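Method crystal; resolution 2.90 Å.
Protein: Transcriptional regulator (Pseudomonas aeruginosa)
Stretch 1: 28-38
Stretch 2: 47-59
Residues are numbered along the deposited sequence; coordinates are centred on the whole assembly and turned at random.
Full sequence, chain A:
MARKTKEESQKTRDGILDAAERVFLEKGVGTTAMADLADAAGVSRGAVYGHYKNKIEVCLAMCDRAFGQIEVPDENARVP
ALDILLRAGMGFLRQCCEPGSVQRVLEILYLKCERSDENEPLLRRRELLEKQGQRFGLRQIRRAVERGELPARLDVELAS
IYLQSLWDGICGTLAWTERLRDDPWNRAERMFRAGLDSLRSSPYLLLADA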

# COMPACT_ATOMS: atom_id res chain seq x y z
N GLY A 28 11.47 -0.22 17.97
CA GLY A 28 10.04 0.07 18.07
C GLY A 28 9.64 0.86 19.31
O GLY A 28 10.46 1.09 20.19
N VAL A 29 8.38 1.28 19.37
CA VAL A 29 7.90 2.06 20.51
C VAL A 29 7.61 1.20 21.73
O VAL A 29 7.74 1.65 22.87
CB VAL A 29 6.66 2.92 20.16
CG1 VAL A 29 5.90 2.33 18.99
CG2 VAL A 29 5.76 3.09 21.37
N GLY A 30 7.21 -0.05 21.49
CA GLY A 30 6.94 -0.98 22.58
C GLY A 30 8.20 -1.41 23.30
O GLY A 30 8.21 -1.63 24.52
N THR A 31 9.29 -1.53 22.55
CA THR A 31 10.56 -2.01 23.12
C THR A 31 11.44 -0.88 23.66
O THR A 31 12.32 -1.11 24.48
CB THR A 31 11.36 -2.84 22.10
OG1 THR A 31 10.48 -3.74 21.40
CG2 THR A 31 12.47 -3.63 22.80
N THR A 32 11.22 0.34 23.18
CA THR A 32 11.97 1.48 23.71
C THR A 32 11.49 1.87 25.11
O THR A 32 10.30 1.81 25.42
CB THR A 32 11.89 2.70 22.76
OG1 THR A 32 12.19 3.89 23.48
CG2 THR A 32 10.50 2.83 22.19
N ALA A 33 12.42 2.28 25.97
CA ALA A 33 12.15 2.63 27.36
C ALA A 33 12.68 4.03 27.64
O ALA A 33 13.46 4.57 26.86
CB ALA A 33 13.23 2.08 28.27
N MET A 34 12.28 4.58 28.79
CA MET A 34 12.30 6.01 29.09
C MET A 34 13.74 6.43 29.44
O MET A 34 14.14 7.57 29.19
CB MET A 34 11.37 6.29 30.26
CG MET A 34 11.13 7.77 30.54
SD MET A 34 9.83 8.58 29.55
CE MET A 34 9.25 9.92 30.62
N ALA A 35 14.52 5.52 30.01
CA ALA A 35 15.94 5.79 30.24
C ALA A 35 16.72 6.00 28.94
O ALA A 35 17.33 7.05 28.73
CB ALA A 35 16.62 4.65 31.00
N ASP A 36 16.68 4.98 28.07
CA ASP A 36 17.23 5.03 26.71
C ASP A 36 16.96 6.33 25.93
O ASP A 36 17.73 6.68 25.01
CB ASP A 36 16.58 3.90 25.96
N LEU A 37 15.86 7.00 26.25
CA LEU A 37 15.59 8.30 25.66
C LEU A 37 16.59 9.29 26.20
O LEU A 37 17.33 9.89 25.44
CB LEU A 37 14.16 8.77 25.93
CG LEU A 37 13.20 8.73 24.72
CD1 LEU A 37 13.43 7.50 23.87
CD2 LEU A 37 11.74 8.80 25.16
N ALA A 38 16.63 9.44 27.53
CA ALA A 38 17.60 10.32 28.17
C ALA A 38 19.03 10.06 27.69
O ALA A 38 19.83 11.00 27.56
CB ALA A 38 17.53 10.18 29.68
N ALA A 47 15.39 14.50 34.23
CA ALA A 47 15.02 15.61 33.35
C ALA A 47 13.88 15.20 32.42
O ALA A 47 12.81 15.81 32.44
CB ALA A 47 16.22 16.08 32.54
N VAL A 48 14.14 14.18 31.61
CA VAL A 48 13.13 13.65 30.71
C VAL A 48 11.82 13.48 31.48
O VAL A 48 10.77 13.98 31.05
CB VAL A 48 13.55 12.28 30.15
CG1 VAL A 48 13.22 12.20 28.69
CG2 VAL A 48 15.03 12.06 30.34
N TYR A 49 11.88 12.78 32.61
CA TYR A 49 10.69 12.55 33.43
C TYR A 49 10.01 13.85 33.83
O TYR A 49 8.79 13.93 33.87
CB TYR A 49 11.04 11.77 34.68
CG TYR A 49 10.79 10.28 34.60
CD1 TYR A 49 9.60 9.73 35.06
CD2 TYR A 49 11.76 9.43 34.09
CE1 TYR A 49 9.37 8.36 34.98
CE2 TYR A 49 11.54 8.06 34.01
CZ TYR A 49 10.35 7.54 34.46
OH TYR A 49 10.16 6.18 34.38
N GLY A 50 10.82 14.86 34.15
CA GLY A 50 10.28 16.14 34.55
C GLY A 50 9.25 16.63 33.55
O GLY A 50 8.11 16.96 33.92
N HIS A 51 9.63 16.65 32.28
CA HIS A 51 8.78 17.20 31.23
C HIS A 51 7.62 16.29 30.84
O HIS A 51 6.59 16.75 30.33
CB HIS A 51 9.62 17.50 29.99
CG HIS A 51 10.56 18.65 30.18
ND1 HIS A 51 10.21 19.95 29.91
CD2 HIS A 51 11.84 18.69 30.62
CE1 HIS A 51 11.23 20.75 30.16
NE2 HIS A 51 12.24 20.00 30.59
N TYR A 52 7.78 15.00 31.09
CA TYR A 52 6.83 14.01 30.62
C TYR A 52 6.62 12.90 31.64
O TYR A 52 7.52 12.59 32.41
CB TYR A 52 7.33 13.40 29.31
CG TYR A 52 7.58 14.41 28.21
CD1 TYR A 52 6.56 15.23 27.76
CD2 TYR A 52 8.83 14.52 27.61
CE1 TYR A 52 6.77 16.13 26.74
CE2 TYR A 52 9.05 15.42 26.59
CZ TYR A 52 8.01 16.22 26.16
OH TYR A 52 8.21 17.13 25.15
N LYS A 53 5.43 12.30 31.61
CA LYS A 53 5.08 11.24 32.55
C LYS A 53 5.51 9.85 32.05
O LYS A 53 6.23 9.11 32.74
CB LYS A 53 3.57 11.24 32.80
N ASN A 54 5.05 9.50 30.85
CA ASN A 54 5.28 8.19 30.25
C ASN A 54 6.07 8.34 28.95
O ASN A 54 6.10 9.43 28.36
CB ASN A 54 3.95 7.50 29.94
CG ASN A 54 2.80 8.01 30.80
OD1 ASN A 54 1.68 8.18 30.33
ND2 ASN A 54 3.08 8.25 32.08
N LYS A 55 6.69 7.27 28.49
CA LYS A 55 7.25 7.29 27.15
C LYS A 55 6.10 7.52 26.17
O LYS A 55 6.26 8.22 25.18
CB LYS A 55 7.94 5.97 26.82
CG LYS A 55 6.96 4.84 26.48
CD LYS A 55 7.63 3.74 25.68
CE LYS A 55 6.83 2.46 25.75
NZ LYS A 55 7.70 1.28 25.53
N ILE A 56 4.95 6.92 26.45
CA ILE A 56 3.81 7.11 25.56
C ILE A 56 3.54 8.59 25.45
O ILE A 56 3.25 9.10 24.37
CB ILE A 56 2.55 6.41 26.09
CG1 ILE A 56 2.63 4.91 25.83
CG2 ILE A 56 1.31 6.95 25.38
CD1 ILE A 56 2.76 4.57 24.36
N GLU A 57 3.64 9.28 26.58
CA GLU A 57 3.42 10.72 26.60
C GLU A 57 4.46 11.42 25.71
O GLU A 57 4.12 12.22 24.85
CB GLU A 57 3.49 11.26 28.03
CG GLU A 57 2.85 12.62 28.18
CD GLU A 57 1.44 12.64 27.62
OE1 GLU A 57 0.71 11.64 27.83
OE2 GLU A 57 1.06 13.65 26.98
N VAL A 58 5.72 11.12 25.93
CA VAL A 58 6.77 11.73 25.15
C VAL A 58 6.44 11.52 23.69
O VAL A 58 6.80 12.31 22.83
CB VAL A 58 8.15 11.08 25.44
CG1 VAL A 58 8.49 10.07 24.37
CG2 VAL A 58 9.23 12.14 25.52
N CYS A 59 5.73 10.44 23.41
CA CYS A 59 5.55 10.03 22.03
C CYS A 59 4.46 10.80 21.31
O CYS A 59 4.64 11.25 20.17
CB CYS A 59 5.22 8.55 21.96
SG CYS A 59 5.44 8.00 20.30

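A lysine laid against a loop can serve as a clamp, its ammonium group gathering carbonyl oxygens that no backbone amide satisfies across the contact, and the packing of residues 28-38 against 47-59 is a compact example. The loop that opens the first stretch bends around the end of Lys55. Val29 contributes its carbonyl, with Lys55 NZ donating to Val29 O at 2.7 Å, while its side chain only grazes the neighbouring helix, CG2 lying 4.5 Å from Ile56 CD1. Gly30 adds a weak hydrogen bond, from Lys55 NZ to Gly30 O at 3.1 Å. Thr31 turns its CB away, but Thr32 completes the set: Lys55 NZ donates to Thr32 O at 2.7 Å. Three acceptors drawn from four consecutive residues thus converge on one nitrogen, which the lysine holds out on a chain that is t at chi2, chi3 and chi4.

At Met34 the contact becomes mainly a matter of packing. Met34, with 150 Å² covered, points toward the second stretch and fills the space beside the turn that links its two helices. Its CE sits over one face of the Tyr49 ring, 4.2 Å from the centroid and 9° off the normal, a CH-pi contact; its CG approaches Tyr49 CE2 at 3.5 Å. The same methyl also meets the turn, with Met34 CE 3.7 Å from Tyr52 O, and Met34 SD lies 3.6 Å from Lys55 N. One flexible thioether therefore touches both the aromatic ring and the start of the following helix.

One turn further on, Leu37 CD2 packs against Val58 CG1 at 3.6 Å. Ala38 closes the series, its CB 3.2 Å from Val48 CG2, unusually short for two carbons and to be read with caution at this resolution; Ala38 CA and Val48 CA are 6.1 Å apart.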